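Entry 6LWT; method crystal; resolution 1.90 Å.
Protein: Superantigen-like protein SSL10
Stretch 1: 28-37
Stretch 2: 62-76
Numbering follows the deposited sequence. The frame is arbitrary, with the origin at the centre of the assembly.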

# COMPACT_ATOMS: atom_id res chain seq x y z
N GLU A 28 -0.74 -8.30 7.87
CA GLU A 28 0.71 -8.15 7.85
C GLU A 28 1.30 -9.45 8.32
O GLU A 28 1.02 -9.91 9.44
CB GLU A 28 1.16 -7.03 8.78
CG GLU A 28 0.61 -5.68 8.37
CD GLU A 28 1.27 -4.54 9.11
OE1 GLU A 28 0.52 -3.67 9.63
OE2 GLU A 28 2.52 -4.49 9.15
N MET A 29 2.10 -10.08 7.47
CA MET A 29 2.67 -11.38 7.76
C MET A 29 4.17 -11.25 7.73
O MET A 29 4.76 -10.88 6.70
CB MET A 29 2.19 -12.42 6.78
CG MET A 29 0.69 -12.66 6.86
SD MET A 29 0.07 -13.60 5.47
CE MET A 29 0.22 -12.39 4.18
N LYS A 30 4.78 -11.54 8.87
CA LYS A 30 6.20 -11.36 9.09
C LYS A 30 6.91 -12.72 9.02
O LYS A 30 6.34 -13.76 9.39
CB LYS A 30 6.38 -10.63 10.44
CG LYS A 30 7.74 -10.78 11.09
CD LYS A 30 7.90 -9.85 12.28
CE LYS A 30 8.60 -8.54 11.90
NZ LYS A 30 9.01 -7.74 13.09
N ASN A 31 8.14 -12.72 8.51
CA ASN A 31 9.02 -13.89 8.56
C ASN A 31 8.44 -15.13 7.83
O ASN A 31 8.43 -16.25 8.37
CB ASN A 31 9.36 -14.20 10.03
CG ASN A 31 10.62 -15.01 10.20
OD1 ASN A 31 11.67 -14.67 9.64
ND2 ASN A 31 10.55 -16.08 10.98
N ILE A 32 7.95 -14.89 6.62
CA ILE A 32 7.25 -15.90 5.80
C ILE A 32 8.24 -16.70 4.95
O ILE A 32 9.14 -16.12 4.36
CB ILE A 32 6.19 -15.21 4.88
CG1 ILE A 32 5.01 -14.70 5.71
CG2 ILE A 32 5.69 -16.12 3.76
CD1 ILE A 32 4.29 -15.74 6.54
N SER A 33 8.05 -18.03 4.91
CA SER A 33 8.69 -18.91 3.92
C SER A 33 7.72 -19.17 2.78
O SER A 33 6.54 -19.40 3.02
CB SER A 33 9.10 -20.26 4.53
OG SER A 33 9.91 -20.08 5.67
N ALA A 34 8.21 -19.14 1.55
CA ALA A 34 7.36 -19.26 0.37
C ALA A 34 8.09 -19.90 -0.80
O ALA A 34 9.31 -19.87 -0.85
CB ALA A 34 6.81 -17.90 -0.02
N LEU A 35 7.33 -20.47 -1.73
CA LEU A 35 7.88 -21.09 -2.95
C LEU A 35 7.35 -20.35 -4.16
O LEU A 35 6.19 -19.94 -4.20
CB LEU A 35 7.47 -22.57 -3.09
CG LEU A 35 7.65 -23.55 -1.92
CD1 LEU A 35 7.45 -24.97 -2.45
CD2 LEU A 35 9.01 -23.44 -1.26
N LYS A 36 8.19 -20.27 -5.18
CA LYS A 36 7.78 -19.79 -6.48
C LYS A 36 6.68 -20.71 -7.03
O LYS A 36 6.77 -21.93 -6.86
CB LYS A 36 8.95 -19.82 -7.45
CG LYS A 36 8.85 -18.84 -8.59
CD LYS A 36 9.67 -17.59 -8.29
CE LYS A 36 9.82 -16.70 -9.50
NZ LYS A 36 11.06 -15.88 -9.37
N HIS A 37 5.68 -20.12 -7.67
CA HIS A 37 4.68 -20.84 -8.44
C HIS A 37 4.60 -20.21 -9.82
O HIS A 37 4.37 -19.00 -9.96
CB HIS A 37 3.31 -20.80 -7.75
CG HIS A 37 2.22 -21.36 -8.60
ND1 HIS A 37 1.22 -20.57 -9.14
CD2 HIS A 37 2.00 -22.61 -9.06
CE1 HIS A 37 0.42 -21.32 -9.87
NE2 HIS A 37 0.87 -22.56 -9.84
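Stretch 2, residues 62-76: KFQQRSYEGLDVFFV

Stretch 2 lies alongside stretch 1 as an antiparallel β partner that bends where its neighbour bends, so the contact is a bulged, two-part ladder of backbone hydrogen bonds with an apolar face packed beneath it. Each stretch is extended on both sides of a corner, at N31 in stretch 1 and at G70 in stretch 2. Strand 71-76 runs against strand 28-30 at 170°, their axes approaching to 4.9 Å, and strand 67-69 runs against strand 32-37, also at 170°, approaching to 4.6 Å. Across the corner the direction changes sharply: strands 32-37 and 71-76 cross at 88°, with a closest approach of 6.4 Å.

The first ladder is centred on M29 and V73, where M29 N donates to V73 O at 2.9 Å and V73 N to M29 O at 2.8 Å, both nearly straight. Beyond the corner, I32 N to L71 O (2.8 Å) and L71 N to I32 O (2.9 Å) form the next pair. The register slips by one residue between M29 and I32, and again between I32 and A34, giving two β bulges. Both corner residues have positive phi, 66° at G70 and 60° at N31; glycine adopts such a conformation readily, and asparagine tolerates it better than most residues. N31 OD1 lies 3.5 Å from G70 CA. The ladder continues with A34 N to Y68 O (3.0 Å) and Y68 N to A34 O (2.8 Å), and ends with K36 N to R66 O (2.8 Å). Between the I32 and A34 pairs, S33 CA approaches Y68 O at 3.1 Å, a CA-H...O contact.

The side chains of M29, I32, A34, Y68, L71 and V73 share one face of the sheet and are buried, as suits their largely apolar character. The flexible M29 side chain carries its CE to 3.8 Å from V73 CG1 and 3.3 Å from F75 CB. I32 CB meets L71 CB at 4.1 Å, while the small A34 leaves its CB 4.0 Å from L71 CD1. On the other face, E28 lays its aliphatic CG against the edge of the F74 ring, 3.8 Å from F74 CD1, and L35 CD2 touches S67 CB at 3.7 Å.

K36 points toward stretch 2, and its long chain reaches along the loop before strand 67-69: K36 CD lies 3.4 Å from Q65 O, and K36 NZ sits only 2.4 Å from F63 O, though at a poor angle for a hydrogen bond. Within stretch 2, Q65 N donates to Y68 OH at 3.2 Å, tying the loop to the strand.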

# COMPACT_ATOMS: atom_id res chain seq x y z
N LYS A 62 14.36 -9.00 -8.32
CA LYS A 62 14.53 -9.32 -6.90
C LYS A 62 14.24 -10.79 -6.59
O LYS A 62 14.80 -11.35 -5.63
CB LYS A 62 13.67 -8.40 -6.03
CG LYS A 62 14.13 -6.95 -6.07
CD LYS A 62 13.24 -6.03 -5.26
CE LYS A 62 11.89 -5.84 -5.94
NZ LYS A 62 11.08 -4.76 -5.31
N PHE A 63 13.37 -11.40 -7.39
CA PHE A 63 12.89 -12.77 -7.16
C PHE A 63 13.39 -13.73 -8.26
O PHE A 63 12.65 -14.09 -9.15
CB PHE A 63 11.35 -12.76 -7.04
CG PHE A 63 10.85 -11.89 -5.92
CD1 PHE A 63 10.87 -12.33 -4.61
CD2 PHE A 63 10.43 -10.59 -6.18
CE1 PHE A 63 10.45 -11.52 -3.57
CE2 PHE A 63 10.00 -9.77 -5.14
CZ PHE A 63 10.02 -10.23 -3.84
N GLN A 64 14.65 -14.13 -8.14
CA GLN A 64 15.32 -15.03 -9.10
C GLN A 64 15.67 -16.41 -8.50
O GLN A 64 16.60 -17.07 -8.99
CB GLN A 64 16.61 -14.38 -9.63
CG GLN A 64 16.47 -12.97 -10.17
CD GLN A 64 17.80 -12.40 -10.69
OE1 GLN A 64 18.26 -11.34 -10.26
NE2 GLN A 64 18.41 -13.12 -11.64
N GLN A 65 14.96 -16.83 -7.45
CA GLN A 65 15.13 -18.17 -6.90
C GLN A 65 13.77 -18.84 -6.67
O GLN A 65 12.73 -18.21 -6.86
CB GLN A 65 16.01 -18.16 -5.63
CG GLN A 65 15.55 -17.25 -4.50
CD GLN A 65 16.40 -17.35 -3.22
OE1 GLN A 65 16.13 -16.65 -2.24
NE2 GLN A 65 17.41 -18.21 -3.23
N ARG A 66 13.80 -20.11 -6.28
CA ARG A 66 12.58 -20.92 -6.16
C ARG A 66 11.97 -21.02 -4.76
O ARG A 66 10.78 -21.31 -4.65
CB ARG A 66 12.79 -22.31 -6.77
CG ARG A 66 12.46 -22.36 -8.25
CD ARG A 66 12.78 -23.70 -8.89
NE ARG A 66 14.22 -23.90 -9.04
CZ ARG A 66 14.99 -24.79 -8.40
NH1 ARG A 66 14.48 -25.65 -7.51
NH2 ARG A 66 16.30 -24.84 -8.66
N SER A 67 12.77 -20.84 -3.71
CA SER A 67 12.25 -20.84 -2.35
C SER A 67 12.82 -19.68 -1.53
O SER A 67 13.96 -19.25 -1.75
CB SER A 67 12.47 -22.20 -1.67
OG SER A 67 13.75 -22.32 -1.10
N TYR A 68 12.01 -19.17 -0.60
CA TYR A 68 12.33 -17.97 0.18
C TYR A 68 12.04 -18.23 1.64
O TYR A 68 11.13 -19.00 1.95
CB TYR A 68 11.51 -16.77 -0.30
CG TYR A 68 11.78 -16.42 -1.75
CD1 TYR A 68 11.11 -17.08 -2.78
CD2 TYR A 68 12.72 -15.46 -2.10
CE1 TYR A 68 11.37 -16.80 -4.10
CE2 TYR A 68 12.99 -15.17 -3.43
CZ TYR A 68 12.31 -15.85 -4.43
OH TYR A 68 12.56 -15.56 -5.76
N GLU A 69 12.82 -17.58 2.51
CA GLU A 69 12.57 -17.53 3.94
C GLU A 69 12.67 -16.06 4.40
O GLU A 69 13.30 -15.24 3.74
CB GLU A 69 13.60 -18.36 4.71
CG GLU A 69 13.60 -19.85 4.35
CD GLU A 69 14.41 -20.70 5.34
OE1 GLU A 69 15.47 -20.24 5.83
OE2 GLU A 69 13.99 -21.85 5.61
N GLY A 70 12.02 -15.76 5.52
CA GLY A 70 12.09 -14.44 6.15
C GLY A 70 11.48 -13.28 5.37
O GLY A 70 11.92 -12.13 5.53
N LEU A 71 10.48 -13.57 4.54
CA LEU A 71 9.78 -12.54 3.78
C LEU A 71 8.83 -11.76 4.70
O LEU A 71 8.27 -12.31 5.67
CB LEU A 71 8.96 -13.15 2.64
CG LEU A 71 9.71 -13.94 1.57
CD1 LEU A 71 8.71 -14.49 0.59
CD2 LEU A 71 10.73 -13.07 0.86
N ASP A 72 8.65 -10.50 4.37
CA ASP A 72 7.66 -9.66 4.99
C ASP A 72 6.62 -9.43 3.90
O ASP A 72 6.98 -8.96 2.84
CB ASP A 72 8.32 -8.35 5.41
CG ASP A 72 7.36 -7.40 6.06
OD1 ASP A 72 6.86 -7.75 7.14
OD2 ASP A 72 7.12 -6.29 5.53
N VAL A 73 5.37 -9.78 4.16
CA VAL A 73 4.29 -9.70 3.17
C VAL A 73 3.14 -8.84 3.71
O VAL A 73 2.62 -9.11 4.82
CB VAL A 73 3.76 -11.10 2.77
CG1 VAL A 73 2.68 -10.99 1.69
CG2 VAL A 73 4.91 -11.95 2.23
N PHE A 74 2.78 -7.80 2.96
CA PHE A 74 1.57 -7.03 3.24
C PHE A 74 0.50 -7.52 2.29
O PHE A 74 0.51 -7.21 1.09
CB PHE A 74 1.77 -5.53 3.09
CG PHE A 74 0.54 -4.73 3.44
CD1 PHE A 74 0.14 -4.63 4.77
CD2 PHE A 74 -0.22 -4.11 2.47
CE1 PHE A 74 -0.99 -3.90 5.12
CE2 PHE A 74 -1.37 -3.39 2.82
CZ PHE A 74 -1.75 -3.28 4.14
N PHE A 75 -0.42 -8.30 2.84
CA PHE A 75 -1.49 -8.94 2.07
C PHE A 75 -2.69 -8.02 1.98
O PHE A 75 -3.13 -7.48 3.01
CB PHE A 75 -1.86 -10.26 2.75
CG PHE A 75 -3.15 -10.88 2.26
CD1 PHE A 75 -4.38 -10.53 2.84
CD2 PHE A 75 -3.13 -11.82 1.25
CE1 PHE A 75 -5.56 -11.09 2.39
CE2 PHE A 75 -4.31 -12.40 0.80
CZ PHE A 75 -5.52 -12.03 1.36
N VAL A 76 -3.22 -7.84 0.76
CA VAL A 76 -4.52 -7.21 0.53
C VAL A 76 -5.31 -8.15 -0.37
O VAL A 76 -4.86 -8.51 -1.45
CB VAL A 76 -4.37 -5.82 -0.12
CG1 VAL A 76 -5.72 -5.22 -0.48
CG2 VAL A 76 -3.59 -4.89 0.81